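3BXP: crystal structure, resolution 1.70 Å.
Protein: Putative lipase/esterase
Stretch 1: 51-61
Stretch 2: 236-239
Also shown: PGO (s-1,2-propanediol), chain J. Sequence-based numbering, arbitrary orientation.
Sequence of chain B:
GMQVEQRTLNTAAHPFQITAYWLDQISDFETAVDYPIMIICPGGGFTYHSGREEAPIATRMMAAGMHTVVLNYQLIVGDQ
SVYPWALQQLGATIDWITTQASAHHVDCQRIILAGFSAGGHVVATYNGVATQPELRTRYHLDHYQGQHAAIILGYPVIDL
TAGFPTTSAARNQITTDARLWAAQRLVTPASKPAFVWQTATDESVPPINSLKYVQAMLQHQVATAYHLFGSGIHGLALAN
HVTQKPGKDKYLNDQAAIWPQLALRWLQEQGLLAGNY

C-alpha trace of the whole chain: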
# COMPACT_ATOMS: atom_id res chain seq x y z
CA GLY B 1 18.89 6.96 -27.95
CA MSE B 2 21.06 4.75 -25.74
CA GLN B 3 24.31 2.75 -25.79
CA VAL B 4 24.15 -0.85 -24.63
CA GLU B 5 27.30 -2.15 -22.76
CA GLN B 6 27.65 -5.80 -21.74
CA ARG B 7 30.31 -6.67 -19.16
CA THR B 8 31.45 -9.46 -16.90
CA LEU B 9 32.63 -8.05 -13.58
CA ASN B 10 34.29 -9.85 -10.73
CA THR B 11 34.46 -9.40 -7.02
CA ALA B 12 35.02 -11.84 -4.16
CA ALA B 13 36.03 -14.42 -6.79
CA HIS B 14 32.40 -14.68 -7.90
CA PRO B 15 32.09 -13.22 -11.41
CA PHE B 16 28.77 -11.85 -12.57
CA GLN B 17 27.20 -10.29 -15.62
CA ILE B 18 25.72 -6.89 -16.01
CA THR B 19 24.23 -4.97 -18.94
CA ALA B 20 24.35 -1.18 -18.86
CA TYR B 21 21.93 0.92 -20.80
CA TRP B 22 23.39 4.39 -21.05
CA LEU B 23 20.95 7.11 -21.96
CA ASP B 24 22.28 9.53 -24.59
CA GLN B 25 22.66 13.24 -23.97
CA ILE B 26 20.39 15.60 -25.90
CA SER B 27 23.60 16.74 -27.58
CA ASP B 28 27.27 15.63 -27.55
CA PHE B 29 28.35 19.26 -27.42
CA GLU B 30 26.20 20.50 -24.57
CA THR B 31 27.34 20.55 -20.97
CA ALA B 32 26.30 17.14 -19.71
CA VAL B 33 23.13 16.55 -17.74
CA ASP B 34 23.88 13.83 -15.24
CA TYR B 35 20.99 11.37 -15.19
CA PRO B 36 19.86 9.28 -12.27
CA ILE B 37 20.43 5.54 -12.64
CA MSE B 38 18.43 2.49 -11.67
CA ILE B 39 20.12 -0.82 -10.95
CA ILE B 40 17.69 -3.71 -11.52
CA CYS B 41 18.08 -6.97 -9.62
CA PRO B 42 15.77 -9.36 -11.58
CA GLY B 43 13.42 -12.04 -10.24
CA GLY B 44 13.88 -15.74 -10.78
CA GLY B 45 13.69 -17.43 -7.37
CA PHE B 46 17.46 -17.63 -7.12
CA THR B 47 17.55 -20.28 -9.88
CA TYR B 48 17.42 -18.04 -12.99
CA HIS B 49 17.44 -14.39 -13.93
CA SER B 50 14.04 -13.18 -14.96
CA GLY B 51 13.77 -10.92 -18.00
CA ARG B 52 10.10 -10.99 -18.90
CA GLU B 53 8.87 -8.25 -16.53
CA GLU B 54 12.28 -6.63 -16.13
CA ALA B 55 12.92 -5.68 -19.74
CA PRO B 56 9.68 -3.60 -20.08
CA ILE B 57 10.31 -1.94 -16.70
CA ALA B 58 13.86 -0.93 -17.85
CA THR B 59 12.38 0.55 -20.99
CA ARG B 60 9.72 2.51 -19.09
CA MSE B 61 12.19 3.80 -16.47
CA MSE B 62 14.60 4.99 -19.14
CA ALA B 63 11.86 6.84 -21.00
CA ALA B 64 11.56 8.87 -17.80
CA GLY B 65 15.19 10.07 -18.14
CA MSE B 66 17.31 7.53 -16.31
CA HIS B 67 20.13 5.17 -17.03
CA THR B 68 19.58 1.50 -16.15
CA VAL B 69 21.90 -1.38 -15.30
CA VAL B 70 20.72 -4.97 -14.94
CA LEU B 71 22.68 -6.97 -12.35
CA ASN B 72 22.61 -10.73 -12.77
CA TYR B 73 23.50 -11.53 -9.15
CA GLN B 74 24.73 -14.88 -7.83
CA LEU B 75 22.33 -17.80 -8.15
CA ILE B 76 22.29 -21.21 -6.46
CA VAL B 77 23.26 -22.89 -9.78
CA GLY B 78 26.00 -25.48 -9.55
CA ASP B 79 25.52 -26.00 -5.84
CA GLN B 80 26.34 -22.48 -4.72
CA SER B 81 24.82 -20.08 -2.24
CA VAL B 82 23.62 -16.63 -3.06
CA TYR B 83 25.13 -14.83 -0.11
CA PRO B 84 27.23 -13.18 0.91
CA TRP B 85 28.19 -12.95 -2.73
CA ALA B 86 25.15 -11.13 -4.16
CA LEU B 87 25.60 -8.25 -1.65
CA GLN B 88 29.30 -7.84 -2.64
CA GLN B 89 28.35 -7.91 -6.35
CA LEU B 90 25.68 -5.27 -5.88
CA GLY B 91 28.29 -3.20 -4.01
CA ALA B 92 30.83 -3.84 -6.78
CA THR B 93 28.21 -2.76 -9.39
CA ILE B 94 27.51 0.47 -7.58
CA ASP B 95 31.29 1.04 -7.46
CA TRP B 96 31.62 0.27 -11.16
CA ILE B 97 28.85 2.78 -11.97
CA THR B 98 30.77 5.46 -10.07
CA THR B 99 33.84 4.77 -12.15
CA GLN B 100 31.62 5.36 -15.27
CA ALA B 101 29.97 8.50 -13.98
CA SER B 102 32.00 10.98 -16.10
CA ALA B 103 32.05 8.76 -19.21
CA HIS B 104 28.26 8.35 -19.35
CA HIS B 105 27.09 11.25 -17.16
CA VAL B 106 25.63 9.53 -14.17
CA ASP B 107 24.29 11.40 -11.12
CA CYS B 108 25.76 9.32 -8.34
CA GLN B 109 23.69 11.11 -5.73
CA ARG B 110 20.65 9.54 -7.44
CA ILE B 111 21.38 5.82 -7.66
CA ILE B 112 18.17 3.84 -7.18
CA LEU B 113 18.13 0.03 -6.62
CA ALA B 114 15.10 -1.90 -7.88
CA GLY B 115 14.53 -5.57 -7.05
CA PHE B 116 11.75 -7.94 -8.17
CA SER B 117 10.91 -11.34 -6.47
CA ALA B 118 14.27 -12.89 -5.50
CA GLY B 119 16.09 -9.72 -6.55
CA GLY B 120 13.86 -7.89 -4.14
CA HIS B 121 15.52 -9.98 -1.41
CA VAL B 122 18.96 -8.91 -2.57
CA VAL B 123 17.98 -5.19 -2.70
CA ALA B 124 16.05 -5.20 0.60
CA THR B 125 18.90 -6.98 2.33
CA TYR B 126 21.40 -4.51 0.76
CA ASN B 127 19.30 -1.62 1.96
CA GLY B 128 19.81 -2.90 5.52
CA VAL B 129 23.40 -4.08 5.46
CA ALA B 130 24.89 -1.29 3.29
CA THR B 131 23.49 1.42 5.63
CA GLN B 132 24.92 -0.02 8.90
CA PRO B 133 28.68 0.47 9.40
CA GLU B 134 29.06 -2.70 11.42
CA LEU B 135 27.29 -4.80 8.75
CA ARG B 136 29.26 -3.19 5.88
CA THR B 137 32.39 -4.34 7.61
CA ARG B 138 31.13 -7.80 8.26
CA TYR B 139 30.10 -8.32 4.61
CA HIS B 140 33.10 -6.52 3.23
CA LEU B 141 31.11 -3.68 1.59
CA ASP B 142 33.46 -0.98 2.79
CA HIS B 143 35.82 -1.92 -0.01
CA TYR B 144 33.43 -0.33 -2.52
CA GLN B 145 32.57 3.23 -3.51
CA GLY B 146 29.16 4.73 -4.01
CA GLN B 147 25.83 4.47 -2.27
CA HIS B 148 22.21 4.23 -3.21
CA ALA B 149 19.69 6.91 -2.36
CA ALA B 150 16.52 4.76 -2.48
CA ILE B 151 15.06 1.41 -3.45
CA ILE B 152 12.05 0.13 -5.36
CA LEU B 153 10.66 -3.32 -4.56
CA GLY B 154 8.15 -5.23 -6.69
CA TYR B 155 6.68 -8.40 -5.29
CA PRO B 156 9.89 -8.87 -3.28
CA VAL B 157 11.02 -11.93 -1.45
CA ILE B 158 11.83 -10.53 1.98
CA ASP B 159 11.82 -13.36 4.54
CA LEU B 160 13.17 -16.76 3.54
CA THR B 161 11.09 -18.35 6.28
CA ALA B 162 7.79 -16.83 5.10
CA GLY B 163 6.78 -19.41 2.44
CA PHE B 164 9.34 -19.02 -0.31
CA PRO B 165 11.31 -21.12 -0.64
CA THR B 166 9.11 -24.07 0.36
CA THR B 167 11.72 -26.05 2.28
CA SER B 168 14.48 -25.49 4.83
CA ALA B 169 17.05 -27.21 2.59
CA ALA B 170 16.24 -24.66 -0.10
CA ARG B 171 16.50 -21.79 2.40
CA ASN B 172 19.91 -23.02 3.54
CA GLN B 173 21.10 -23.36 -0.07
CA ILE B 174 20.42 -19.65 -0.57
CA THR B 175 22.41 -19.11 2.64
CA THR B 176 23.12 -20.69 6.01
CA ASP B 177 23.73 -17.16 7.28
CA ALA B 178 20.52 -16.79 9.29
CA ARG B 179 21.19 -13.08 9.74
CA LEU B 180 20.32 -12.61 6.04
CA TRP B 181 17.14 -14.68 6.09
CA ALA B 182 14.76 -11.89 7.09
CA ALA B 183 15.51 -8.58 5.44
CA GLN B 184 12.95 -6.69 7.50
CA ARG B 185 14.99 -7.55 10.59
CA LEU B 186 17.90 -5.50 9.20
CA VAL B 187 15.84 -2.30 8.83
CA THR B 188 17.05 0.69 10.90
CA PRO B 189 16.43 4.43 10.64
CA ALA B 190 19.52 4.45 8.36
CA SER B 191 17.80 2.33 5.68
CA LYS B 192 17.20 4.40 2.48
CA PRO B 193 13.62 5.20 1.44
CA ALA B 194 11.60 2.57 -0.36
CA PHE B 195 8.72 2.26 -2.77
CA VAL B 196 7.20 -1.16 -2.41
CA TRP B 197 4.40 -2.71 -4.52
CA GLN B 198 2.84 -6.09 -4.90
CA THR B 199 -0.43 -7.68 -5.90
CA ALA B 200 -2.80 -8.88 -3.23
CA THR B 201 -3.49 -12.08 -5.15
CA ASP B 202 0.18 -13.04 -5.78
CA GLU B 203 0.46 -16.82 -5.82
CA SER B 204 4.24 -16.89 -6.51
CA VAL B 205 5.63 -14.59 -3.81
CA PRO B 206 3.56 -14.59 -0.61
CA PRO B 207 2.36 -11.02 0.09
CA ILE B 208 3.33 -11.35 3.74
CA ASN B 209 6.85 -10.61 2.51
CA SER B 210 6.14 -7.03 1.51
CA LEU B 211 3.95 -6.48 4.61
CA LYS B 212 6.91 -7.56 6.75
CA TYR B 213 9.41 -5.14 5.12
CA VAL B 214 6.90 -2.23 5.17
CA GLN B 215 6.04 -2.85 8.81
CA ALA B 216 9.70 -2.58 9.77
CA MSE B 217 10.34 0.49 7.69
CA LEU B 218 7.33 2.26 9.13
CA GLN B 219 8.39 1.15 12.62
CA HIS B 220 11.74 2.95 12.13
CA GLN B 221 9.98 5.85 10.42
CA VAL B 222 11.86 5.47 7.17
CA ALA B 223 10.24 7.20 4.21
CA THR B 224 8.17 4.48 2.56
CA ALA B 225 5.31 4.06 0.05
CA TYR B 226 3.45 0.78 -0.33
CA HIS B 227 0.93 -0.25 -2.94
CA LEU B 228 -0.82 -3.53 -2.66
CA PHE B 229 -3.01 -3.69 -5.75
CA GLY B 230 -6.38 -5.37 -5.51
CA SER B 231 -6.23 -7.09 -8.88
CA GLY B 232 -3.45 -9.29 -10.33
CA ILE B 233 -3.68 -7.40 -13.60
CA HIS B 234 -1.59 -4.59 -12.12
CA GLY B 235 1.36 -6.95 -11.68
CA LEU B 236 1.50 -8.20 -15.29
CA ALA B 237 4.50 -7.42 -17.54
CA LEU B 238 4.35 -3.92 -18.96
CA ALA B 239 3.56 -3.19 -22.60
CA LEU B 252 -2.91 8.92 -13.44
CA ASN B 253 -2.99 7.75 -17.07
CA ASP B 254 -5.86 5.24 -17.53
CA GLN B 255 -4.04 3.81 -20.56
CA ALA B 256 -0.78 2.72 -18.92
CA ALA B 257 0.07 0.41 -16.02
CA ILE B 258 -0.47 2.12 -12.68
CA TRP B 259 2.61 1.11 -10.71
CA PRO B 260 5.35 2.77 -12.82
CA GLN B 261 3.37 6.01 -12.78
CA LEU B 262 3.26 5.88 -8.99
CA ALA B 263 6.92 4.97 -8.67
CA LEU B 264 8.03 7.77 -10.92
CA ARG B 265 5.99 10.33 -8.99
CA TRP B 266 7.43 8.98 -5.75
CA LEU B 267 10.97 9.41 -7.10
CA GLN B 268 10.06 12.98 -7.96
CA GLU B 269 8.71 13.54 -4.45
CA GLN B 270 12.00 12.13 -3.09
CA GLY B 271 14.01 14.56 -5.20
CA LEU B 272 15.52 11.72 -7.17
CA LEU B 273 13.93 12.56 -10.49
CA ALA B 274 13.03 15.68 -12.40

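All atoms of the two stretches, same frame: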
# COMPACT_ATOMS: atom_id res chain seq x y z
N GLY B 51 13.76 -12.08 -17.07
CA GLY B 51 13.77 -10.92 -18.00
C GLY B 51 12.40 -10.43 -18.43
O GLY B 51 12.26 -9.32 -18.90
N ARG B 52 11.38 -11.27 -18.30
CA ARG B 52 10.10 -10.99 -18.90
C ARG B 52 9.45 -9.67 -18.43
O ARG B 52 8.94 -8.89 -19.22
CB ARG B 52 9.15 -12.16 -18.67
CG ARG B 52 7.86 -11.98 -19.40
CD ARG B 52 6.92 -13.10 -19.09
NE ARG B 52 5.81 -13.05 -20.02
N GLU B 53 9.44 -9.47 -17.11
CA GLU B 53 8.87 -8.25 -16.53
C GLU B 53 9.93 -7.15 -16.50
O GLU B 53 9.63 -5.96 -16.66
CB GLU B 53 8.33 -8.55 -15.12
CG GLU B 53 7.20 -9.55 -15.15
CD GLU B 53 7.63 -10.99 -15.27
OE1 GLU B 53 8.74 -11.33 -14.88
OE2 GLU B 53 6.81 -11.83 -15.75
N GLU B 54 11.18 -7.56 -16.34
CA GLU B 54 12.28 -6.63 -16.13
C GLU B 54 12.60 -5.81 -17.37
O GLU B 54 12.94 -4.62 -17.30
CB GLU B 54 13.52 -7.39 -15.69
CG GLU B 54 13.47 -7.99 -14.25
CD GLU B 54 12.56 -9.23 -14.09
OE1 GLU B 54 12.03 -9.75 -15.09
OE2 GLU B 54 12.38 -9.75 -12.94
N ALA B 55 12.59 -6.44 -18.53
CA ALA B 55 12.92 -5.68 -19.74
C ALA B 55 11.95 -4.50 -19.99
O ALA B 55 12.41 -3.36 -20.23
CB ALA B 55 13.04 -6.61 -20.97
N PRO B 56 10.63 -4.72 -19.94
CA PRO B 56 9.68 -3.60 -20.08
C PRO B 56 9.83 -2.50 -19.02
O PRO B 56 9.71 -1.33 -19.32
CB PRO B 56 8.32 -4.27 -19.93
CG PRO B 56 8.52 -5.65 -20.23
CD PRO B 56 9.94 -6.02 -19.95
N ILE B 57 10.06 -2.90 -17.78
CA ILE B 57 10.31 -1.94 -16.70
C ILE B 57 11.52 -1.05 -17.02
O ILE B 57 11.45 0.16 -16.84
CB ILE B 57 10.54 -2.72 -15.36
CG1 ILE B 57 9.21 -3.38 -14.90
CG2 ILE B 57 11.16 -1.81 -14.28
CD1 ILE B 57 9.37 -4.36 -13.72
N ALA B 58 12.64 -1.65 -17.47
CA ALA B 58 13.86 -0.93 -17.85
C ALA B 58 13.54 0.10 -18.87
O ALA B 58 13.90 1.25 -18.75
CB ALA B 58 14.92 -1.89 -18.38
N THR B 59 12.78 -0.33 -19.86
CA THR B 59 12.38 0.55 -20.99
C THR B 59 11.59 1.75 -20.49
O THR B 59 11.86 2.91 -20.84
CB THR B 59 11.57 -0.27 -22.04
OG1 THR B 59 12.39 -1.33 -22.55
CG2 THR B 59 11.06 0.61 -23.22
N ARG B 60 10.61 1.47 -19.65
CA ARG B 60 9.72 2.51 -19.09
C ARG B 60 10.53 3.49 -18.23
O ARG B 60 10.36 4.71 -18.33
CB ARG B 60 8.61 1.85 -18.26
CG ARG B 60 7.58 2.80 -17.62
CD ARG B 60 6.91 3.67 -18.64
NE ARG B 60 6.17 4.83 -18.11
CZ ARG B 60 6.65 6.07 -18.05
NH1 ARG B 60 7.90 6.32 -18.41
NH2 ARG B 60 5.89 7.07 -17.62
N MSE B 61 11.43 2.96 -17.42
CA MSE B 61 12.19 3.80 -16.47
C MSE B 61 13.11 4.72 -17.26
O MSE B 61 13.18 5.92 -16.99
CB MSE B 61 12.98 2.97 -15.47
CG MSE B 61 12.10 2.38 -14.36
SE MSE B 61 10.57 3.31 -13.55
CE MSE B 61 9.24 3.10 -14.95
N LEU B 236 1.11 -7.64 -13.98
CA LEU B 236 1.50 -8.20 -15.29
C LEU B 236 2.62 -7.38 -15.97
O LEU B 236 2.82 -6.19 -15.69
CB LEU B 236 0.27 -8.31 -16.19
CG LEU B 236 -0.86 -9.26 -15.75
CD1 LEU B 236 -1.88 -9.35 -16.85
CD2 LEU B 236 -0.38 -10.65 -15.37
N ALA B 237 3.37 -8.05 -16.86
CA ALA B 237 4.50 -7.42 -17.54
C ALA B 237 3.99 -6.22 -18.28
O ALA B 237 2.88 -6.23 -18.81
CB ALA B 237 5.20 -8.41 -18.54
N LEU B 238 4.78 -5.15 -18.29
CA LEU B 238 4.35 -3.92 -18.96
C LEU B 238 4.41 -4.10 -20.47
O LEU B 238 5.23 -4.89 -20.97
CB LEU B 238 5.24 -2.72 -18.58
CG LEU B 238 5.37 -2.32 -17.10
CD1 LEU B 238 6.43 -1.21 -16.98
CD2 LEU B 238 4.04 -1.87 -16.51
N ALA B 239 3.54 -3.36 -21.15
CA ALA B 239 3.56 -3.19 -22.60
C ALA B 239 4.90 -2.60 -23.07
O ALA B 239 5.95 -3.27 -23.02
CB ALA B 239 2.40 -2.28 -23.03
C1 PGO J . 15.27 -3.31 -22.16
C2 PGO J . 15.81 -2.06 -22.85
C3 PGO J . 16.40 -1.07 -21.86
O1 PGO J . 16.17 -3.56 -21.08
O2 PGO J . 14.80 -1.36 -23.55
O HOH W 1 6.85 -5.59 -16.48
O HOH W 2 3.89 -11.26 -16.79

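No direct hydrogen bond joins these two stretches among the atoms modelled; the polar links between them run through two waters, both held on the helix side by Glu53. Water 1 donates to the backbone O of Glu53 at 2.8 Å and accepts from the backbone N of Leu238, also at 2.8 Å. Water 2 repeats the pattern more loosely, donating to Glu53 OE2 at 3.2 Å and accepting from Ala237 N at 3.3 Å. The contact thus illustrates a general principle: where an extended segment lies beside a helix, backbone amides that face the neighbour without a direct acceptor can be satisfied by bridging solvent, while apolar side chains, and the aliphatic parts of polar ones, supply much of the packing.

The extended character of the second segment is plain from its torsions, with phi/psi of -58/142 at Ala237 and -73/151 at Leu238. Both residues direct their CA-to-CB bonds toward the first stretch, whereas Leu236 before them points away. The backbones come nearest at Glu53 and Ala237, whose CA atoms are 4.6 Å apart. At this point Ala237 presents a methyl group: its CB lies 3.8 Å from Arg52 O and 4.1 Å from Glu53 CG.

Leu238 gives up more surface than any other residue here, 82 Å² of the 273 Å² buried in total. Its CB meets Pro56 CB at 3.7 Å, and with chi1 and chi2 in the m and t wells its CD1 reaches 4.1 Å from Ile57 CG1 and 4.0 Å from Arg60 CB. The leucine therefore touches Pro56, Ile57 and Arg60, spanning about one turn of helix. Arg60 contributes the aliphatic base of its side chain; the CA-to-CB bond points toward the second stretch, but the guanidinium end leads away. Pro56 CB also sits 3.3 Å from Leu238 O, a close van der Waals approach.

The helix carries its own backbone pairing through this region. Ile57 N donates to Glu53 O at 3.3 Å, and Arg60 N to Pro56 O at 3.0 Å. Glu53 O consequently serves two donors, the amide of Ile57 and water 1, so that a single carbonyl ties the helical pattern to the solvent bridge.

Beyond the interface, Thr59 OG1 and O2 of the propanediol, probably a crystallisation component, share a hydrogen bond of 2.6 Å. Thr59 makes no contact with the second stretch, so this bond lies apart from the packing around Leu238.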